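Local atomic coordinates of putative alkaline phosphatase (Pseudomonas fluorescens, PDB entry 4F1V), a protein that binds phosphate with high affinity in the periplasm and is probably the solute-binding component of an ABC transporter that imports it. Residues 85-90 with 267-272; 140-145 with 189-194; 43-48 with 55-60. All coordinates share one frame; numbering follows the deposited sequence.

Interaction 1. Residues 85-90 with 267-272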
# COMPACT_ATOMS: atom_id res chain seq x y z
N LEU A 85 -1.03 9.04 17.83
CA LEU A 85 -1.52 8.18 16.76
C LEU A 85 -0.68 6.88 16.74
O LEU A 85 0.45 6.82 17.26
CB LEU A 85 -1.51 8.88 15.38
CG LEU A 85 -0.17 9.28 14.72
CD1 LEU A 85 0.63 8.11 14.12
CD2 LEU A 85 -0.37 10.32 13.64
N ILE A 86 -1.28 5.90 16.10
CA ILE A 86 -0.77 4.56 15.87
C ILE A 86 -0.71 4.34 14.34
O ILE A 86 -1.69 4.57 13.64
CB ILE A 86 -1.70 3.52 16.51
CG1 ILE A 86 -1.69 3.68 18.04
CG2 ILE A 86 -1.32 2.10 16.06
CD1 ILE A 86 -2.76 2.86 18.78
N GLN A 87 0.44 3.87 13.86
CA GLN A 87 0.64 3.50 12.44
C GLN A 87 1.19 2.06 12.45
O GLN A 87 2.24 1.81 13.04
CB GLN A 87 1.62 4.43 11.79
CG GLN A 87 1.78 4.15 10.27
CD GLN A 87 2.80 5.06 9.57
OE1 GLN A 87 2.56 5.59 8.48
NE2 GLN A 87 3.97 5.21 10.19
N VAL A 88 0.46 1.12 11.80
CA VAL A 88 0.89 -0.29 11.85
C VAL A 88 0.64 -0.93 10.50
O VAL A 88 -0.35 -0.64 9.84
CB VAL A 88 0.17 -1.12 12.92
CG1 VAL A 88 0.71 -0.85 14.31
CG2 VAL A 88 -1.37 -0.91 12.90
N PRO A 89 1.51 -1.87 10.08
CA PRO A 89 1.19 -2.66 8.86
C PRO A 89 -0.10 -3.41 9.04
O PRO A 89 -0.35 -3.97 10.12
CB PRO A 89 2.38 -3.63 8.77
CG PRO A 89 3.47 -2.80 9.36
CD PRO A 89 2.81 -2.22 10.61
N SER A 90 -0.85 -3.50 7.93
CA SER A 90 -2.05 -4.32 7.84
C SER A 90 -1.79 -5.68 7.19
O SER A 90 -2.04 -6.71 7.78
CB SER A 90 -3.10 -3.52 7.08
OG SER A 90 -4.28 -4.31 6.96
N ALA A 267 8.66 3.68 13.03
CA ALA A 267 9.40 2.44 13.19
C ALA A 267 8.57 1.24 12.87
O ALA A 267 9.12 0.12 12.70
CB ALA A 267 9.95 2.37 14.57
N TRP A 268 7.24 1.35 12.84
CA TRP A 268 6.36 0.22 12.68
C TRP A 268 6.15 -0.22 11.23
O TRP A 268 5.72 -1.33 11.00
CB TRP A 268 4.99 0.57 13.30
CG TRP A 268 5.03 0.38 14.82
CD1 TRP A 268 5.43 1.30 15.76
CD2 TRP A 268 4.74 -0.81 15.53
NE1 TRP A 268 5.40 0.74 17.00
CE2 TRP A 268 5.00 -0.55 16.94
CE3 TRP A 268 4.28 -2.10 15.19
CZ2 TRP A 268 4.77 -1.52 17.93
CZ3 TRP A 268 4.10 -3.06 16.18
CH2 TRP A 268 4.37 -2.76 17.52
N VAL A 269 6.37 0.70 10.27
CA VAL A 269 6.10 0.36 8.85
C VAL A 269 7.41 0.01 8.17
O VAL A 269 8.25 0.89 7.90
CB VAL A 269 5.42 1.51 8.08
CG1 VAL A 269 5.27 1.13 6.61
CG2 VAL A 269 4.07 1.81 8.73
N PRO A 270 7.64 -1.26 7.82
CA PRO A 270 8.87 -1.59 7.09
C PRO A 270 8.76 -1.08 5.67
O PRO A 270 7.70 -1.15 5.06
CB PRO A 270 8.88 -3.15 7.06
CG PRO A 270 7.87 -3.54 8.14
CD PRO A 270 6.82 -2.45 8.09
N VAL A 271 9.88 -0.60 5.14
CA VAL A 271 9.96 -0.27 3.76
C VAL A 271 11.12 -1.01 3.12
O VAL A 271 12.14 -1.30 3.74
CB VAL A 271 10.03 1.22 3.47
CG1 VAL A 271 8.81 1.94 4.03
CG2 VAL A 271 11.31 1.86 3.95
N PHE A 272 10.93 -1.35 1.84
CA PHE A 272 11.98 -1.87 1.00
C PHE A 272 12.72 -0.73 0.34
O PHE A 272 12.18 0.42 0.24
CB PHE A 272 11.39 -2.89 -0.04
CG PHE A 272 10.90 -4.14 0.60
CD1 PHE A 272 9.61 -4.21 1.15
CD2 PHE A 272 11.73 -5.26 0.69
CE1 PHE A 272 9.19 -5.38 1.76
CE2 PHE A 272 11.28 -6.42 1.29
CZ PHE A 272 10.01 -6.49 1.85

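Interaction 2. Residues 140-145 with 189-194. With PI (hydrogenphosphate ion), chain B.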
# COMPACT_ATOMS: atom_id res chain seq x y z
N VAL A 140 0.03 4.46 -18.16
CA VAL A 140 -1.04 5.02 -17.34
C VAL A 140 -0.53 5.09 -15.89
O VAL A 140 0.15 4.18 -15.42
CB VAL A 140 -2.33 4.15 -17.39
CG1 VAL A 140 -3.46 4.84 -16.61
CG2 VAL A 140 -2.76 3.90 -18.83
N TYR A 141 -0.79 6.19 -15.19
CA TYR A 141 -0.28 6.43 -13.85
C TYR A 141 -1.36 7.13 -13.02
O TYR A 141 -2.33 7.66 -13.52
CB TYR A 141 1.04 7.20 -13.87
CG TYR A 141 0.86 8.63 -14.32
CD1 TYR A 141 0.71 9.65 -13.39
CD2 TYR A 141 0.83 8.96 -15.67
CE1 TYR A 141 0.52 10.96 -13.76
CE2 TYR A 141 0.58 10.26 -16.06
CZ TYR A 141 0.43 11.28 -15.13
OH TYR A 141 0.22 12.60 -15.51
N ARG A 142 -1.13 7.14 -11.69
CA ARG A 142 -2.09 7.76 -10.76
C ARG A 142 -1.91 9.26 -10.70
O ARG A 142 -0.82 9.77 -10.41
CB ARG A 142 -1.92 7.12 -9.34
CG ARG A 142 -2.41 5.68 -9.29
CD ARG A 142 -3.93 5.59 -9.24
NE ARG A 142 -4.48 6.12 -7.99
CZ ARG A 142 -4.45 5.44 -6.85
NH1 ARG A 142 -4.05 4.15 -6.81
NH2 ARG A 142 -4.85 6.04 -5.73
N SER A 143 -3.00 9.98 -10.93
CA SER A 143 -3.00 11.42 -10.88
C SER A 143 -2.76 12.04 -9.52
O SER A 143 -2.23 13.14 -9.40
CB SER A 143 -4.37 11.96 -11.40
OG SER A 143 -5.43 11.64 -10.51
N GLU A 144 -3.20 11.33 -8.48
CA GLU A 144 -3.30 11.87 -7.13
C GLU A 144 -2.22 11.23 -6.23
O GLU A 144 -1.40 10.45 -6.64
CB GLU A 144 -4.72 11.69 -6.56
CG GLU A 144 -5.13 10.36 -5.98
CD GLU A 144 -5.40 9.23 -6.96
OE1 GLU A 144 -4.72 9.07 -8.00
OE2 GLU A 144 -6.25 8.35 -6.57
N SER A 145 -2.25 11.64 -4.94
CA SER A 145 -1.29 11.19 -3.97
C SER A 145 -1.67 9.75 -3.56
O SER A 145 -2.66 9.50 -2.89
CB SER A 145 -1.33 12.11 -2.77
OG SER A 145 -0.47 11.67 -1.73
N THR A 189 -7.44 8.35 -11.83
CA THR A 189 -7.64 8.56 -10.39
C THR A 189 -8.20 7.29 -9.76
O THR A 189 -9.22 6.76 -10.24
CB THR A 189 -8.59 9.74 -10.16
OG1 THR A 189 -8.06 10.86 -10.83
CG2 THR A 189 -8.82 10.04 -8.68
N GLY A 190 -7.58 6.82 -8.69
CA GLY A 190 -7.92 5.62 -8.02
C GLY A 190 -7.40 4.39 -8.75
O GLY A 190 -7.15 4.36 -9.93
N SER A 191 -7.31 3.27 -8.00
CA SER A 191 -6.95 1.98 -8.64
C SER A 191 -7.92 1.63 -9.78
O SER A 191 -7.51 1.26 -10.87
CB SER A 191 -6.95 0.84 -7.61
OG SER A 191 -5.93 0.96 -6.64
N GLN A 192 -9.22 1.72 -9.47
CA GLN A 192 -10.20 1.37 -10.47
C GLN A 192 -10.17 2.32 -11.65
O GLN A 192 -10.33 1.91 -12.81
CB GLN A 192 -11.60 1.29 -9.77
CG GLN A 192 -11.66 0.20 -8.68
CD GLN A 192 -12.83 0.37 -7.74
OE1 GLN A 192 -12.88 1.30 -6.88
NE2 GLN A 192 -13.88 -0.49 -7.90
N GLY A 193 -10.02 3.60 -11.39
CA GLY A 193 -9.96 4.59 -12.49
C GLY A 193 -8.78 4.28 -13.43
O GLY A 193 -8.92 4.41 -14.68
N VAL A 194 -7.65 3.87 -12.88
CA VAL A 194 -6.50 3.46 -13.73
C VAL A 194 -6.88 2.20 -14.54
O VAL A 194 -6.55 2.15 -15.74
CB VAL A 194 -5.24 3.28 -12.89
CG1 VAL A 194 -4.23 2.41 -13.65
CG2 VAL A 194 -4.62 4.63 -12.53
P PI B . -3.70 4.04 -3.04
O1 PI B . -3.17 5.14 -2.12
O2 PI B . -5.13 4.34 -3.50
O3 PI B . -2.76 3.85 -4.24
O4 PI B . -3.75 2.72 -2.23

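Interaction 3. Residues 43-48 with 55-60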
# COMPACT_ATOMS: atom_id res chain seq x y z
N ASN A 43 -8.79 15.50 11.03
CA ASN A 43 -10.17 15.16 11.33
C ASN A 43 -11.14 15.79 10.33
O ASN A 43 -12.07 16.49 10.71
CB ASN A 43 -10.55 15.48 12.78
CG ASN A 43 -11.91 14.89 13.14
OD1 ASN A 43 -12.24 13.81 12.64
ND2 ASN A 43 -12.63 15.54 14.02
N ASP A 44 -10.88 15.52 9.06
CA ASP A 44 -11.59 16.17 7.96
C ASP A 44 -12.32 15.13 7.11
O ASP A 44 -11.75 14.54 6.19
CB ASP A 44 -10.64 16.98 7.11
CG ASP A 44 -11.32 17.68 5.93
OD1 ASP A 44 -12.55 17.63 5.86
OD2 ASP A 44 -10.53 18.26 5.14
N TYR A 45 -13.60 14.93 7.45
CA TYR A 45 -14.39 13.91 6.76
C TYR A 45 -14.66 14.21 5.30
O TYR A 45 -14.95 13.32 4.51
CB TYR A 45 -15.73 13.72 7.51
CG TYR A 45 -16.52 12.50 7.09
CD1 TYR A 45 -17.54 12.58 6.14
CD2 TYR A 45 -16.26 11.25 7.63
CE1 TYR A 45 -18.25 11.50 5.73
CE2 TYR A 45 -16.96 10.12 7.24
CZ TYR A 45 -17.97 10.25 6.27
OH TYR A 45 -18.70 9.19 5.85
N THR A 46 -14.49 15.48 4.89
CA THR A 46 -14.68 15.80 3.49
C THR A 46 -13.67 15.14 2.54
O THR A 46 -13.90 14.99 1.37
CB THR A 46 -14.69 17.30 3.19
OG1 THR A 46 -13.38 17.87 3.26
CG2 THR A 46 -15.69 18.07 4.04
N LYS A 47 -12.54 14.67 3.13
CA LYS A 47 -11.54 13.89 2.38
C LYS A 47 -12.02 12.47 2.06
O LYS A 47 -11.50 11.83 1.13
CB LYS A 47 -10.23 13.90 3.14
CG LYS A 47 -9.55 15.23 3.42
CD LYS A 47 -9.06 15.84 2.11
CE LYS A 47 -9.02 17.36 2.15
NZ LYS A 47 -7.87 17.80 1.30
N PHE A 48 -12.99 12.02 2.83
CA PHE A 48 -13.70 10.75 2.56
C PHE A 48 -14.90 10.97 1.64
O PHE A 48 -15.06 10.25 0.66
CB PHE A 48 -14.15 10.06 3.83
CG PHE A 48 -13.07 9.46 4.71
CD1 PHE A 48 -11.75 9.28 4.31
CD2 PHE A 48 -13.42 8.99 5.98
CE1 PHE A 48 -10.81 8.73 5.14
CE2 PHE A 48 -12.49 8.42 6.81
CZ PHE A 48 -11.18 8.28 6.42
N LYS A 55 -19.65 14.27 10.34
CA LYS A 55 -19.01 13.11 10.87
C LYS A 55 -17.52 13.39 11.18
O LYS A 55 -16.92 14.28 10.59
CB LYS A 55 -19.15 11.91 9.88
CG LYS A 55 -20.57 11.38 9.80
CD LYS A 55 -20.71 10.21 8.89
CE LYS A 55 -22.14 9.59 8.93
NZ LYS A 55 -22.17 8.47 7.93
N ASN A 56 -17.00 12.62 12.10
CA ASN A 56 -15.57 12.58 12.44
C ASN A 56 -14.89 11.43 11.68
O ASN A 56 -15.49 10.48 11.25
CB ASN A 56 -15.38 12.44 13.95
CG ASN A 56 -15.87 13.68 14.67
OD1 ASN A 56 -15.40 14.77 14.42
ND2 ASN A 56 -16.89 13.53 15.49
N VAL A 57 -13.54 11.57 11.58
CA VAL A 57 -12.69 10.53 11.01
C VAL A 57 -12.02 9.80 12.18
O VAL A 57 -11.43 10.45 13.05
CB VAL A 57 -11.62 11.12 10.10
CG1 VAL A 57 -10.62 10.06 9.62
CG2 VAL A 57 -12.27 11.80 8.91
N HIS A 58 -12.09 8.47 12.19
CA HIS A 58 -11.51 7.70 13.27
C HIS A 58 -10.25 6.94 12.89
O HIS A 58 -9.45 6.63 13.78
CB HIS A 58 -12.58 6.74 13.82
CG HIS A 58 -13.80 7.46 14.31
ND1 HIS A 58 -14.87 7.69 13.52
CD2 HIS A 58 -14.00 8.12 15.49
CE1 HIS A 58 -15.72 8.42 14.21
NE2 HIS A 58 -15.21 8.76 15.37
N TRP A 59 -10.08 6.59 11.61
CA TRP A 59 -8.91 5.79 11.19
C TRP A 59 -8.75 5.99 9.67
O TRP A 59 -9.66 6.42 8.98
CB TRP A 59 -9.06 4.33 11.55
CG TRP A 59 -10.05 3.50 10.83
CD1 TRP A 59 -11.40 3.45 11.04
CD2 TRP A 59 -9.80 2.55 9.77
NE1 TRP A 59 -12.00 2.53 10.19
CE2 TRP A 59 -11.03 1.96 9.41
CE3 TRP A 59 -8.63 2.15 9.09
CZ2 TRP A 59 -11.12 0.95 8.42
CZ3 TRP A 59 -8.70 1.17 8.11
CH2 TRP A 59 -9.94 0.56 7.79
N ALA A 60 -7.56 5.59 9.19
CA ALA A 60 -7.29 5.59 7.74
C ALA A 60 -6.50 4.33 7.33
O ALA A 60 -5.69 3.82 8.08
CB ALA A 60 -6.55 6.81 7.30
O HOH W 1 -14.78 15.93 9.99
O HOH W 2 -21.92 9.89 5.65

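Interaction 1. Residues 85-90 with 267-272
Val88 and Trp268 bring their CA atoms within 5.6 Å of each other where the irregular run 267-272 lies against strand 85-90, with no hydrogen bond between the two. The strand is at the border of the five-stranded mixed sheet in one lobe of this venus-flytrap protein, the two-lobed fold of periplasmic binding proteins. Ile86, Val88 and Ser90 make backbone bonds to strand 291-299, and the loop ahead of strand 272-273 packs against residues 87-89.

Gln87 has CG anti to its backbone N (chi1 -176°) and an extended chain, which lets its methylene and amide carbons lie across Val269 at about a right angle. CG and CD of Gln87 are each 3.6 Å from Val269 CG2. Glutamine suits the place because it offers apolar carbon to the valine while its buried amide reaches polar partners beyond: OE1 accepts from Leu66 N, and NE2 bonds to Pro265 O. The backbone oxygen Gln87 O lies 3.0 Å from Trp268 CB.

The indole of Trp268 lies beside Val88 and points the same way, with Val88 CG1 3.9 Å from Trp268 CE3. Val88 and Pro89 are each described in one of two conformers. Phe349 of helix 339-349 also meets this indole, whose NE1 is hydrogen-bonded to Arg262 O.

Pro89 comes next along the strand. Having no N-H, proline offers no donor to the carbonyl beside it, and ring carbons are what meet Trp268 O. Pro89 CD sits 3.1 Å from Trp268 O, a buried carbonyl oxygen with no hydrogen-bond partner in the model. Beyond that oxygen the two proline rings pack obliquely, Pro89 CG lying 3.6 Å from Pro270 CD.

Interaction 2. Residues 140-145 with 189-194
Bends at chi2 (-77°) and chi3 (-67°) set Arg142 CD near Val194 and NE beside Gly190. Glu144, bent too, returns to meet the guanidinium. Here, in the phosphate site of this periplasmic binding protein, strand 140-142 runs nearly antiparallel to helix 190-194, which follows the neighbouring parallel strand 186-188.

Glu144 is a second-shell residue, gripping Arg142 side-on: Arg142 NE donates to Glu144 OE1 at 3.0 Å and Arg142 NH2 to Glu144 OE2 at 2.8 Å, together a salt bridge. Gly190 N is a second donor to Glu144 OE2, at 2.9 Å, from the opposite face of the carboxylate plane to Arg142 NH2. A glutamate is apt because its two oxygens fix the rotation of the guanidinium and still serve the backbone of the glycine, whose positive phi is easy for that residue.

The peptide of Gly190 and Ser191 lies over one face of the Arg142 guanidinium, offset toward its rim, with Gly190 C 3.4 Å above the plane. Farther out, in the conformers described, Ser143 OG and Thr189 OG1 are hydrogen-bonded, while Val140 CG1 meets Val194 CG1 on the apolar side. Ser33, Thr148, Thr9 and others complete the anion's shell. Held in this way, Arg142 donates from NH1 to phosphate O3 at 2.9 Å and, more nearly straight, from NH2 to phosphate O2 at 2.8 Å.

Interaction 3. Residues 43-48 with 55-60
A Schellman motif closes helix 33-42 at Asn43, and the side chain of that residue reaches Asn56 and Val57. Its CG, anti to the backbone N (chi1 -170°), carries the amide toward residues 56-57, where Asn43 OD1 accepts from Val57 N at 2.8 Å in an almost linear bond. Asn43 ND2 donates to Asn56 OD1 at 2.9 Å, in one of the two conformers of Asn56. Asparagine tolerates the positive phi and carries both an acceptor and a donor; an alanine here would probably leave Val57 N without its acceptor and Asn56 OD1 without this donor.

The contact lies in the beta-alpha-beta crossover from strand 29-30 through helix 33-42 to the parallel strand 59-62. A water links Asn43 O, Tyr45 N and Lys55 O. The Tyr45 ring lies alongside the extended Lys55 chain, a CH-pi contact with Lys55 CB over its face, 3.8 Å from the centroid. Val57 uses both branches: CG2 meets Tyr45 CA at 3.7 Å, and CG1 meets Phe48 CZ at 3.7 Å. Phe48 CZ also presents the ring edge to Trp59 O at 3.5 Å.

How the interactions relate
Interactions 1 and 3 reach the same five-stranded sheet, at strands 85-94 and 59-62, which both flank strand 291-299; interaction 2 belongs to the four-stranded sheet of the other lobe, and its centre lies about 23 Å from that of interaction 1. Their chemistry follows place. Interaction 1 is buried and relies on apolar contact without hydrogen bonds between its segments. Interaction 3 is partly buried, with side-chain amide hydrogen bonds and bridging waters at its more exposed residues and aromatic and valine carbons inside. Interaction 2, also partly buried, is the most charged, and it alone of the three touches the phosphate. Along the chain, interaction 3 closes first, and interaction 2 is nested within the loop that interaction 1 closes.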